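Long-range contact in AbiEi antitoxin C-terminal domain-containing protein (Mycobacterium tuberculosis, PDB 1ZEL), which is of unknown function but probably binds DNA through a winged-helix fold and is related to AbiEi-type antitoxins: residues I126-A131 / V142-I147. Sequence-based numbering, arbitrary orientation.
With FMT (formic acid), chain E.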
loop_
_atom_site.group_PDB
_atom_site.type_symbol
_atom_site.label_atom_id
_atom_site.label_comp_id
_atom_site.label_asym_id
_atom_site.label_seq_id
_atom_site.Cartn_x
_atom_site.Cartn_y
_atom_site.Cartn_z
ATOM N N ILE A 126 -3.070 2.007 2.333
ATOM C CA ILE A 126 -3.797 0.770 2.054
ATOM C C ILE A 126 -5.253 1.030 1.749
ATOM O O ILE A 126 -5.787 2.081 2.079
ATOM C CB ILE A 126 -3.723 -0.253 3.242
ATOM C CG1 ILE A 126 -4.365 0.335 4.511
ATOM C CG2 ILE A 126 -2.280 -0.686 3.516
ATOM C CD1 ILE A 126 -4.503 -0.703 5.633
ATOM N N TRP A 127 -5.895 0.055 1.127
ATOM C CA TRP A 127 -7.338 0.053 0.966
ATOM C C TRP A 127 -7.852 -1.015 1.903
ATOM O O TRP A 127 -7.221 -2.072 2.030
ATOM C CB TRP A 127 -7.722 -0.289 -0.496
ATOM C CG TRP A 127 -9.228 -0.583 -0.613
ATOM C CD1 TRP A 127 -10.245 0.333 -0.656
ATOM C CD2 TRP A 127 -9.854 -1.876 -0.581
ATOM N NE1 TRP A 127 -11.475 -0.321 -0.692
ATOM C CE2 TRP A 127 -11.254 -1.673 -0.641
ATOM C CE3 TRP A 127 -9.364 -3.187 -0.517
ATOM C CZ2 TRP A 127 -12.164 -2.736 -0.649
ATOM C CZ3 TRP A 127 -10.264 -4.235 -0.517
ATOM C CH2 TRP A 127 -11.650 -4.008 -0.585
ATOM N N LEU A 128 -8.968 -0.728 2.586
ATOM C CA LEU A 128 -9.668 -1.716 3.401
ATOM C C LEU A 128 -11.139 -1.737 3.023
ATOM O O LEU A 128 -11.717 -0.682 2.812
ATOM C CB LEU A 128 -9.584 -1.335 4.895
ATOM C CG LEU A 128 -8.393 -1.834 5.715
ATOM C CD1 LEU A 128 -8.439 -1.206 7.123
ATOM C CD2 LEU A 128 -8.392 -3.337 5.792
ATOM N N PRO A 129 -11.758 -2.926 2.973
ATOM C CA PRO A 129 -13.195 -2.948 2.736
ATOM C C PRO A 129 -13.980 -2.289 3.890
ATOM O O PRO A 129 -13.482 -2.227 5.021
ATOM C CB PRO A 129 -13.520 -4.434 2.646
ATOM C CG PRO A 129 -12.401 -5.136 3.173
ATOM C CD PRO A 129 -11.198 -4.281 3.114
ATOM N N PRO A 130 -15.178 -1.747 3.585
ATOM C CA PRO A 130 -16.034 -1.054 4.555
ATOM C C PRO A 130 -16.098 -1.774 5.894
ATOM O O PRO A 130 -15.967 -1.140 6.953
ATOM C CB PRO A 130 -17.409 -1.098 3.882
ATOM C CG PRO A 130 -17.088 -1.035 2.385
ATOM C CD PRO A 130 -15.776 -1.775 2.226
ATOM N N ALA A 131 -16.265 -3.095 5.846
ATOM C CA ALA A 131 -16.533 -3.877 7.043
ATOM C C ALA A 131 -15.329 -4.091 7.991
ATOM O O ALA A 131 -15.517 -4.523 9.125
ATOM C CB ALA A 131 -17.154 -5.224 6.648
ATOM N N VAL A 142 -0.153 3.597 8.919
ATOM C CA VAL A 142 -0.913 3.315 7.715
ATOM C C VAL A 142 -1.930 4.441 7.462
ATOM O O VAL A 142 -2.418 5.045 8.403
ATOM C CB VAL A 142 -1.612 1.925 7.856
ATOM C CG1 VAL A 142 -2.478 1.627 6.689
ATOM C CG2 VAL A 142 -0.586 0.808 8.024
ATOM N N SER A 143 -2.237 4.731 6.201
ATOM C CA SER A 143 -3.346 5.627 5.913
ATOM C C SER A 143 -4.335 4.800 5.110
ATOM O O SER A 143 -3.937 4.046 4.228
ATOM C CB SER A 143 -2.881 6.849 5.131
ATOM O OG SER A 143 -2.468 6.460 3.849
ATOM N N VAL A 144 -5.619 4.891 5.443
ATOM C CA VAL A 144 -6.603 3.993 4.862
ATOM C C VAL A 144 -7.477 4.741 3.868
ATOM O O VAL A 144 -7.970 5.811 4.177
ATOM C CB VAL A 144 -7.505 3.349 5.954
ATOM C CG1 VAL A 144 -8.469 2.367 5.306
ATOM C CG2 VAL A 144 -6.657 2.636 7.035
ATOM N N VAL A 145 -7.645 4.186 2.666
ATOM C CA VAL A 145 -8.584 4.740 1.713
ATOM C C VAL A 145 -9.764 3.788 1.707
ATOM O O VAL A 145 -9.596 2.569 1.792
ATOM C CB VAL A 145 -7.944 4.984 0.306
ATOM C CG1 VAL A 145 -7.668 3.683 -0.418
ATOM C CG2 VAL A 145 -8.859 5.887 -0.537
ATOM N N ARG A 146 -10.962 4.347 1.693
ATOM C CA ARG A 146 -12.148 3.559 1.992
ATOM C C ARG A 146 -13.224 3.663 0.913
ATOM O O ARG A 146 -14.348 4.095 1.182
ATOM C CB ARG A 146 -12.727 3.995 3.339
ATOM C CG ARG A 146 -11.902 3.570 4.533
ATOM C CD ARG A 146 -12.465 2.329 5.181
ATOM N NE ARG A 146 -11.925 2.158 6.530
ATOM C CZ ARG A 146 -11.903 0.995 7.164
ATOM N NH1 ARG A 146 -12.407 -0.070 6.562
ATOM N NH2 ARG A 146 -11.367 0.895 8.379
ATOM N N ILE A 147 -12.885 3.245 -0.293
ATOM C CA ILE A 147 -13.834 3.196 -1.401
ATOM C C ILE A 147 -14.588 1.880 -1.275
ATOM O O ILE A 147 -13.956 0.834 -1.116
ATOM C CB ILE A 147 -13.054 3.307 -2.721
ATOM C CG1 ILE A 147 -12.339 4.662 -2.752
ATOM C CG2 ILE A 147 -13.958 3.105 -3.956
ATOM C CD1 ILE A 147 -11.410 4.822 -3.893
HETATM C C FMT E . -9.685 3.874 8.907
HETATM O O1 FMT E . -9.922 3.129 9.867
HETATM O O2 FMT E . -10.466 4.089 7.966
#
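Trp-127 NE1 donates to Ile-147 O at 2.8 Å in an almost straight bond (171°), with the carbonyl oxygen in the plane of the indole and NE1 in the plane of the carbonyl. CG stands anti to the backbone N (chi1 168°), beside the carbonyl carbon, the rotamer in which the NE1 edge meets Ile-147 O. This bond carries on, through a side chain, the pairing of two parallel neighbours in a small mixed sheet of the AbiEi antitoxin C-terminal region, strand 124-127 in the middle, 142-145 at one margin and antiparallel 103-104 at the other. Ile-126 spans the ladder: its N gives a bond to Ser-143 O (2.9 Å), and its O takes one from Val-145 N. Leu-128 N follows with a weak bond to Val-145 O, at 3.4 Å, where the chains leave the sheet.

The Arg-146 side chain runs beside that of Leu-128, pointing the same way. It bends at chi2 (-99°), which sets CD. Leu-128 CB lies over one face of the guanidinium, 3.5 Å from NH1. NH1 also bonds Lys-132 O, while NE and NH2 grip the two oxygens of a bound formic acid molecule, probably from the crystallisation liquor, with NE to O2 of the formic acid at 2.8 Å.

The apolar packing takes both faces of the sheet. On one, Ile-126, Val-142 and Val-144 gather, Ile-126 and Val-142 both touching Leu-90 of helix 88-96; on the other, Val-145 and Ile-147 meet Gln-189 of helix 183-192, and the Trp-127 ring meets that of Trp-149. On that same face, Val-145 CG1 lies 4.0 Å from Trp-127 CB.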